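P-47 protein (Clostridium botulinum E1 str. 'BoNT E Beluga', PDB 5WIX) is of unknown function but has a TULIP-domain fold resembling that of bactericidal/permeability-increasing protein, and so may bind lipids or other hydrophobic ligands. Local coordinates at residues Ile238-Pro250 with Phe265-Ile277. Numbering follows the deposited sequence.
Sequences ISEKLFMENLLLP and FNVINTSDTTGII
The backbone N of K241 donates to the carbonyl O of T273 (2.9 Å), approaching from above the carbonyl plane, 45° out of it. One residue earlier in the helix, E240 holds the start of the second strand: its chain, with CG anti to the backbone N (chi1 157°) and extended beyond, carries OE1 to G275 N, 3.0 Å away, from which it accepts with its anti lone pair. With no side chain on G275, the first helical turn comes close to the strand, the CA atoms of K241 and G275 lying 4.8 Å apart. In this TULIP-type, BPI-like fold, helix 240-252 follows strand 234-238 after the N-cap residue S239 and packs on the hairpin of 265-269 and 275-279; its part 240-250 runs nearly antiparallel to 265-269 (168°) and closer to parallel with 275-277. Further along, E245 crosses V267 at about a right angle, its CG 3.5 Å from V267 CG1, while its OE1 forms a salt bridge with K241 NZ. L249 and L248 close the apolar end: CD1 of L249 reaches both F265 CB (3.6 Å) and I277 CG2, and CD2 of L248 meets I277 CD1 at 3.7 Å. Beside them, L312 touches M244 and L248, and F302 packs edge-to-face with F265.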
ATOM      1  N   ILE A 238      -2.516   1.830  -1.539  1.00 81.18           N
ATOM      2  CA  ILE A 238      -2.211   3.268  -1.468  1.00 78.57           C
ATOM      3  C   ILE A 238      -3.478   4.102  -1.263  1.00 73.12           C
ATOM      4  O   ILE A 238      -4.470   3.932  -1.995  1.00 69.33           O
ATOM      5  CB  ILE A 238      -1.504   3.749  -2.741  1.00 72.66           C
ATOM      6  CG1 ILE A 238      -0.087   3.188  -2.813  1.00 72.41           C
ATOM      7  CG2 ILE A 238      -1.451   5.248  -2.775  1.00 79.29           C
ATOM      8  CD1 ILE A 238       0.391   2.976  -4.235  1.00 74.48           C
ATOM      9  N   SER A 239      -3.444   4.978  -0.256  1.00 62.32           N
ATOM     10  CA  SER A 239      -4.557   5.885   0.042  1.00 63.67           C
ATOM     11  C   SER A 239      -4.912   6.739  -1.176  1.00 85.56           C
ATOM     12  O   SER A 239      -4.068   6.957  -2.052  1.00 84.99           O
ATOM     13  CB  SER A 239      -4.204   6.798   1.212  1.00 71.24           C
ATOM     14  OG  SER A 239      -3.360   7.864   0.779  1.00 82.83           O
ATOM     15  N   GLU A 240      -6.139   7.254  -1.222  1.00 84.05           N
ATOM     16  CA  GLU A 240      -6.545   8.089  -2.348  1.00 85.50           C
ATOM     17  C   GLU A 240      -5.614   9.293  -2.537  1.00 88.40           C
ATOM     18  O   GLU A 240      -5.164   9.559  -3.656  1.00 88.80           O
ATOM     19  CB  GLU A 240      -7.982   8.578  -2.188  1.00 80.92           C
ATOM     20  CG  GLU A 240      -8.272   9.855  -2.978  1.00 88.30           C
ATOM     21  CD  GLU A 240      -9.756  10.124  -3.163  1.00103.90           C
ATOM     22  OE1 GLU A 240     -10.236  11.181  -2.706  1.00106.10           O
ATOM     23  OE2 GLU A 240     -10.443   9.291  -3.788  1.00116.65           O
ATOM     24  N   LYS A 241      -5.310   9.993  -1.447  1.00 75.53           N
ATOM     25  CA  LYS A 241      -4.486  11.195  -1.525  1.00 78.06           C
ATOM     26  C   LYS A 241      -3.162  10.893  -2.210  1.00 83.78           C
ATOM     27  O   LYS A 241      -2.878  11.433  -3.286  1.00 87.20           O
ATOM     28  CB  LYS A 241      -4.241  11.800  -0.135  1.00 87.20           C
ATOM     29  CG  LYS A 241      -3.430  13.103  -0.152  1.00 96.48           C
ATOM     30  CD  LYS A 241      -3.354  13.771   1.235  1.00108.24           C
ATOM     31  CE  LYS A 241      -1.957  13.644   1.859  1.00119.22           C
ATOM     32  NZ  LYS A 241      -0.837  13.917   0.885  1.00121.19           N
ATOM     33  N   LEU A 242      -2.367  10.004  -1.625  1.00 69.38           N
ATOM     34  CA  LEU A 242      -1.054   9.676  -2.196  1.00 69.95           C
ATOM     35  C   LEU A 242      -1.134   9.331  -3.680  1.00 66.94           C
ATOM     36  O   LEU A 242      -0.237   9.659  -4.473  1.00 80.30           O
ATOM     37  CB  LEU A 242      -0.427   8.519  -1.429  1.00 72.69           C
ATOM     38  CG  LEU A 242      -0.069   8.859   0.017  1.00 83.50           C
ATOM     39  CD1 LEU A 242       0.643   7.688   0.651  1.00 85.98           C
ATOM     40  CD2 LEU A 242       0.810  10.092   0.083  1.00 95.89           C
ATOM     41  N   PHE A 243      -2.229   8.682  -4.052  1.00 56.01           N
ATOM     42  CA  PHE A 243      -2.471   8.365  -5.452  1.00 71.53           C
ATOM     43  C   PHE A 243      -2.641   9.628  -6.289  1.00 74.47           C
ATOM     44  O   PHE A 243      -1.976   9.794  -7.319  1.00 59.21           O
ATOM     45  CB  PHE A 243      -3.711   7.506  -5.595  1.00 58.04           C
ATOM     46  CG  PHE A 243      -4.259   7.468  -6.992  1.00 56.99           C
ATOM     47  CD1 PHE A 243      -3.644   6.699  -7.974  1.00 54.53           C
ATOM     48  CD2 PHE A 243      -5.411   8.175  -7.315  1.00 53.98           C
ATOM     49  CE1 PHE A 243      -4.167   6.641  -9.264  1.00 55.53           C
ATOM     50  CE2 PHE A 243      -5.938   8.124  -8.609  1.00 71.66           C
ATOM     51  CZ  PHE A 243      -5.318   7.358  -9.582  1.00 51.89           C
ATOM     52  N   MET A 244      -3.549  10.502  -5.848  1.00 54.48           N
ATOM     53  CA  MET A 244      -3.778  11.776  -6.517  1.00 65.18           C
ATOM     54  C   MET A 244      -2.472  12.570  -6.671  1.00 71.53           C
ATOM     55  O   MET A 244      -2.101  12.973  -7.782  1.00 67.68           O
ATOM     56  CB  MET A 244      -4.803  12.613  -5.745  1.00 56.26           C
ATOM     57  CG  MET A 244      -6.275  12.224  -5.946  1.00 66.54           C
ATOM     58  SD  MET A 244      -6.720  11.787  -7.640  1.00 90.19           S
ATOM     59  CE  MET A 244      -8.383  12.464  -7.727  1.00 67.05           C
ATOM     60  N   GLU A 245      -1.779  12.767  -5.549  1.00 63.46           N
ATOM     61  CA  GLU A 245      -0.575  13.588  -5.511  1.00 65.32           C
ATOM     62  C   GLU A 245       0.614  12.982  -6.250  1.00 67.99           C
ATOM     63  O   GLU A 245       1.297  13.674  -7.004  1.00 81.67           O
ATOM     64  CB  GLU A 245      -0.175  13.857  -4.063  1.00 74.52           C
ATOM     65  CG  GLU A 245       0.790  15.007  -3.873  1.00 79.43           C
ATOM     66  CD  GLU A 245       1.132  15.238  -2.418  1.00100.46           C
ATOM     67  OE1 GLU A 245       0.739  14.401  -1.575  1.00125.85           O
ATOM     68  OE2 GLU A 245       1.793  16.253  -2.116  1.00103.84           O
ATOM     69  N   ASN A 246       0.870  11.695  -6.050  1.00 62.00           N
ATOM     70  CA  ASN A 246       2.143  11.162  -6.519  1.00 58.76           C
ATOM     71  C   ASN A 246       2.022  10.234  -7.713  1.00 63.59           C
ATOM     72  O   ASN A 246       3.036   9.840  -8.301  1.00 65.43           O
ATOM     73  CB  ASN A 246       2.857  10.472  -5.365  1.00 65.07           C
ATOM     74  CG  ASN A 246       3.045  11.402  -4.182  1.00 83.14           C
ATOM     75  OD1 ASN A 246       2.181  11.490  -3.305  1.00 80.51           O
ATOM     76  ND2 ASN A 246       4.165  12.135  -4.173  1.00 85.52           N
ATOM     77  N   LEU A 247       0.788   9.918  -8.102  1.00 58.48           N
ATOM     78  CA  LEU A 247       0.606   9.025  -9.243  1.00 60.83           C
ATOM     79  C   LEU A 247      -0.100   9.699 -10.409  1.00 60.51           C
ATOM     80  O   LEU A 247       0.397   9.670 -11.544  1.00 52.00           O
ATOM     81  CB  LEU A 247      -0.147   7.763  -8.817  1.00 67.14           C
ATOM     82  CG  LEU A 247       0.813   6.780  -8.152  1.00 65.56           C
ATOM     83  CD1 LEU A 247       0.119   5.487  -7.723  1.00 71.44           C
ATOM     84  CD2 LEU A 247       1.938   6.505  -9.142  1.00 60.80           C
ATOM     85  N   LEU A 248      -1.251  10.304 -10.145  1.00 66.64           N
ATOM     86  CA  LEU A 248      -1.986  10.963 -11.215  1.00 69.50           C
ATOM     87  C   LEU A 248      -1.360  12.316 -11.608  1.00 80.15           C
ATOM     88  O   LEU A 248      -0.869  12.482 -12.738  1.00 74.08           O
ATOM     89  CB  LEU A 248      -3.443  11.163 -10.815  1.00 61.66           C
ATOM     90  CG  LEU A 248      -4.311  11.707 -11.945  1.00 67.75           C
ATOM     91  CD1 LEU A 248      -4.433  10.674 -13.064  1.00 64.37           C
ATOM     92  CD2 LEU A 248      -5.674  12.109 -11.436  1.00 81.86           C
ATOM     93  N   LEU A 249      -1.385  13.266 -10.674  1.00 73.28           N
ATOM     94  CA  LEU A 249      -0.880  14.624 -10.910  1.00 68.05           C
ATOM     95  C   LEU A 249       0.437  14.707 -11.704  1.00 79.07           C
ATOM     96  O   LEU A 249       0.492  15.417 -12.709  1.00 94.31           O
ATOM     97  CB  LEU A 249      -0.719  15.352  -9.580  1.00 67.51           C
ATOM     98  CG  LEU A 249      -0.436  16.841  -9.655  1.00 70.36           C
ATOM     99  CD1 LEU A 249      -1.703  17.542 -10.096  1.00 85.22           C
ATOM    100  CD2 LEU A 249       0.017  17.353  -8.300  1.00 67.29           C
ATOM    101  N   PRO A 250       1.491  13.973 -11.282  1.00 73.43           N
ATOM    102  CA  PRO A 250       2.769  14.069 -12.010  1.00 60.42           C
ATOM    103  C   PRO A 250       2.620  13.867 -13.495  1.00 64.70           C
ATOM    104  O   PRO A 250       3.248  14.605 -14.265  1.00 86.70           O
ATOM    105  CB  PRO A 250       3.603  12.945 -11.408  1.00 61.45           C
ATOM    106  CG  PRO A 250       3.068  12.793 -10.015  1.00 69.09           C
ATOM    107  CD  PRO A 250       1.594  13.062 -10.119  1.00 66.84           C
ATOM    108  N   PHE A 265      -0.137  23.279  -9.915  1.00 93.74           N
ATOM    109  CA  PHE A 265      -1.220  22.506  -9.280  1.00 72.57           C
ATOM    110  C   PHE A 265      -1.102  22.292  -7.779  1.00 78.45           C
ATOM    111  O   PHE A 265      -0.008  22.091  -7.241  1.00 81.97           O
ATOM    112  CB  PHE A 265      -1.328  21.129  -9.922  1.00 68.24           C
ATOM    113  CG  PHE A 265      -1.893  21.151 -11.296  1.00 61.20           C
ATOM    114  CD1 PHE A 265      -3.260  21.156 -11.485  1.00 66.24           C
ATOM    115  CD2 PHE A 265      -1.058  21.193 -12.400  1.00 59.39           C
ATOM    116  CE1 PHE A 265      -3.786  21.177 -12.746  1.00 63.41           C
ATOM    117  CE2 PHE A 265      -1.573  21.226 -13.669  1.00 57.89           C
ATOM    118  CZ  PHE A 265      -2.945  21.218 -13.842  1.00 60.79           C
ATOM    119  N   ASN A 266      -2.258  22.298  -7.120  1.00 90.92           N
ATOM    120  CA  ASN A 266      -2.380  21.905  -5.720  1.00 90.59           C
ATOM    121  C   ASN A 266      -3.179  20.616  -5.569  1.00 94.56           C
ATOM    122  O   ASN A 266      -4.049  20.313  -6.390  1.00 97.50           O
ATOM    123  CB  ASN A 266      -3.051  23.014  -4.908  1.00 89.79           C
ATOM    124  CG  ASN A 266      -2.050  23.912  -4.218  1.00 97.93           C
ATOM    125  OD1 ASN A 266      -0.877  23.552  -4.077  1.00101.39           O
ATOM    126  ND2 ASN A 266      -2.506  25.084  -3.771  1.00 90.61           N
ATOM    127  N   VAL A 267      -2.893  19.843  -4.529  1.00 94.58           N
ATOM    128  CA  VAL A 267      -3.849  18.816  -4.148  1.00 98.96           C
ATOM    129  C   VAL A 267      -4.393  19.182  -2.773  1.00 88.28           C
ATOM    130  O   VAL A 267      -3.643  19.338  -1.806  1.00 90.26           O
ATOM    131  CB  VAL A 267      -3.252  17.382  -4.171  1.00103.10           C
ATOM    132  CG1 VAL A 267      -1.844  17.349  -3.593  1.00113.01           C
ATOM    133  CG2 VAL A 267      -4.181  16.425  -3.455  1.00 83.93           C
ATOM    134  N   ILE A 268      -5.711  19.355  -2.724  1.00 86.10           N
ATOM    135  CA  ILE A 268      -6.417  19.879  -1.558  1.00 94.83           C
ATOM    136  C   ILE A 268      -7.025  18.757  -0.701  1.00108.27           C
ATOM    137  O   ILE A 268      -7.616  17.807  -1.223  1.00107.68           O
ATOM    138  CB  ILE A 268      -7.524  20.852  -2.009  1.00 90.19           C
ATOM    139  CG1 ILE A 268      -6.906  22.015  -2.773  1.00 97.68           C
ATOM    140  CG2 ILE A 268      -8.282  21.398  -0.830  1.00 99.28           C
ATOM    141  CD1 ILE A 268      -6.059  22.914  -1.894  1.00109.42           C
ATOM    142  N   ASN A 269      -6.881  18.864   0.616  1.00106.64           N
ATOM    143  CA  ASN A 269      -7.386  17.831   1.506  1.00104.38           C
ATOM    144  C   ASN A 269      -8.900  17.933   1.741  1.00111.94           C
ATOM    145  O   ASN A 269      -9.447  19.034   1.875  1.00119.53           O
ATOM    146  CB  ASN A 269      -6.632  17.883   2.841  1.00106.16           C
ATOM    147  CG  ASN A 269      -5.212  17.328   2.738  1.00105.19           C
ATOM    148  OD1 ASN A 269      -4.747  16.966   1.656  1.00 91.84           O
ATOM    149  ND2 ASN A 269      -4.522  17.256   3.873  1.00111.11           N
ATOM    150  N   THR A 270      -9.566  16.776   1.763  1.00113.19           N
ATOM    151  CA  THR A 270     -10.978  16.672   2.161  1.00118.31           C
ATOM    152  C   THR A 270     -11.119  15.669   3.319  1.00108.35           C
ATOM    153  O   THR A 270     -12.069  15.720   4.102  1.00104.56           O
ATOM    154  CB  THR A 270     -11.888  16.249   0.976  1.00110.64           C
ATOM    155  OG1 THR A 270     -11.137  15.466   0.039  1.00100.63           O
ATOM    156  CG2 THR A 270     -12.447  17.468   0.263  1.00105.83           C
ATOM    157  N   SER A 271     -10.162  14.746   3.382  1.00108.48           N
ATOM    158  CA  SER A 271      -9.882  13.941   4.562  1.00116.96           C
ATOM    159  C   SER A 271      -8.361  13.922   4.727  1.00112.96           C
ATOM    160  O   SER A 271      -7.645  14.623   4.006  1.00114.70           O
ATOM    161  CB  SER A 271     -10.443  12.520   4.414  1.00133.48           C
ATOM    162  OG  SER A 271     -10.259  11.741   5.591  1.00148.12           O
ATOM    163  N   ASP A 272      -7.852  13.126   5.658  1.00100.50           N
ATOM    164  CA  ASP A 272      -6.408  12.947   5.747  1.00 87.38           C
ATOM    165  C   ASP A 272      -5.975  11.873   4.766  1.00 94.44           C
ATOM    166  O   ASP A 272      -4.790  11.565   4.670  1.00118.01           O
ATOM    167  CB  ASP A 272      -5.969  12.575   7.162  1.00 98.72           C
ATOM    168  CG  ASP A 272      -6.381  13.603   8.187  1.00124.27           C
ATOM    169  OD1 ASP A 272      -5.830  14.725   8.143  1.00136.54           O
ATOM    170  OD2 ASP A 272      -7.250  13.290   9.037  1.00120.45           O
ATOM    171  N   THR A 273      -6.940  11.304   4.038  1.00 87.58           N
ATOM    172  CA  THR A 273      -6.658  10.307   2.991  1.00 84.36           C
ATOM    173  C   THR A 273      -7.469  10.549   1.707  1.00 88.39           C
ATOM    174  O   THR A 273      -7.263   9.883   0.696  1.00 83.14           O
ATOM    175  CB  THR A 273      -6.956   8.895   3.481  1.00 94.74           C
ATOM    176  OG1 THR A 273      -8.313   8.839   3.942  1.00 90.96           O
ATOM    177  CG2 THR A 273      -6.013   8.510   4.619  1.00 95.67           C
ATOM    178  N   THR A 274      -8.398  11.498   1.765  1.00100.08           N
ATOM    179  CA  THR A 274      -9.221  11.863   0.616  1.00103.77           C
ATOM    180  C   THR A 274      -8.722  13.192   0.051  1.00101.96           C
ATOM    181  O   THR A 274      -8.481  14.128   0.815  1.00113.56           O
ATOM    182  CB  THR A 274     -10.701  11.974   1.024  1.00120.61           C
ATOM    183  OG1 THR A 274     -11.093  10.758   1.659  1.00140.12           O
ATOM    184  CG2 THR A 274     -11.603  12.208  -0.164  1.00128.07           C
ATOM    185  N   GLY A 275      -8.564  13.283  -1.269  1.00 86.90           N
ATOM    186  CA  GLY A 275      -7.983  14.475  -1.867  1.00 87.80           C
ATOM    187  C   GLY A 275      -8.430  14.869  -3.270  1.00 96.78           C
ATOM    188  O   GLY A 275      -8.645  14.010  -4.136  1.00105.07           O
ATOM    189  N   ILE A 276      -8.547  16.181  -3.494  1.00 86.24           N
ATOM    190  CA  ILE A 276      -8.924  16.744  -4.798  1.00 87.72           C
ATOM    191  C   ILE A 276      -7.787  17.525  -5.487  1.00 83.87           C
ATOM    192  O   ILE A 276      -7.023  18.243  -4.837  1.00 93.39           O
ATOM    193  CB  ILE A 276     -10.147  17.674  -4.651  1.00 87.89           C
ATOM    194  CG1 ILE A 276     -11.385  16.852  -4.325  1.00101.02           C
ATOM    195  CG2 ILE A 276     -10.398  18.473  -5.924  1.00 81.44           C
ATOM    196  CD1 ILE A 276     -12.676  17.638  -4.435  1.00122.42           C
ATOM    197  N   ILE A 277      -7.678  17.380  -6.803  1.00 67.59           N
ATOM    198  CA  ILE A 277      -6.731  18.174  -7.572  1.00 71.32           C
ATOM    199  C   ILE A 277      -7.323  19.514  -8.014  1.00 78.06           C
ATOM    200  O   ILE A 277      -8.222  19.557  -8.862  1.00 73.98           O
ATOM    201  CB  ILE A 277      -6.268  17.428  -8.819  1.00 61.75           C
ATOM    202  CG1 ILE A 277      -5.526  16.147  -8.428  1.00 72.34           C
ATOM    203  CG2 ILE A 277      -5.382  18.332  -9.662  1.00 65.20           C
ATOM    204  CD1 ILE A 277      -5.000  15.304  -9.614  1.00 71.62           C
TER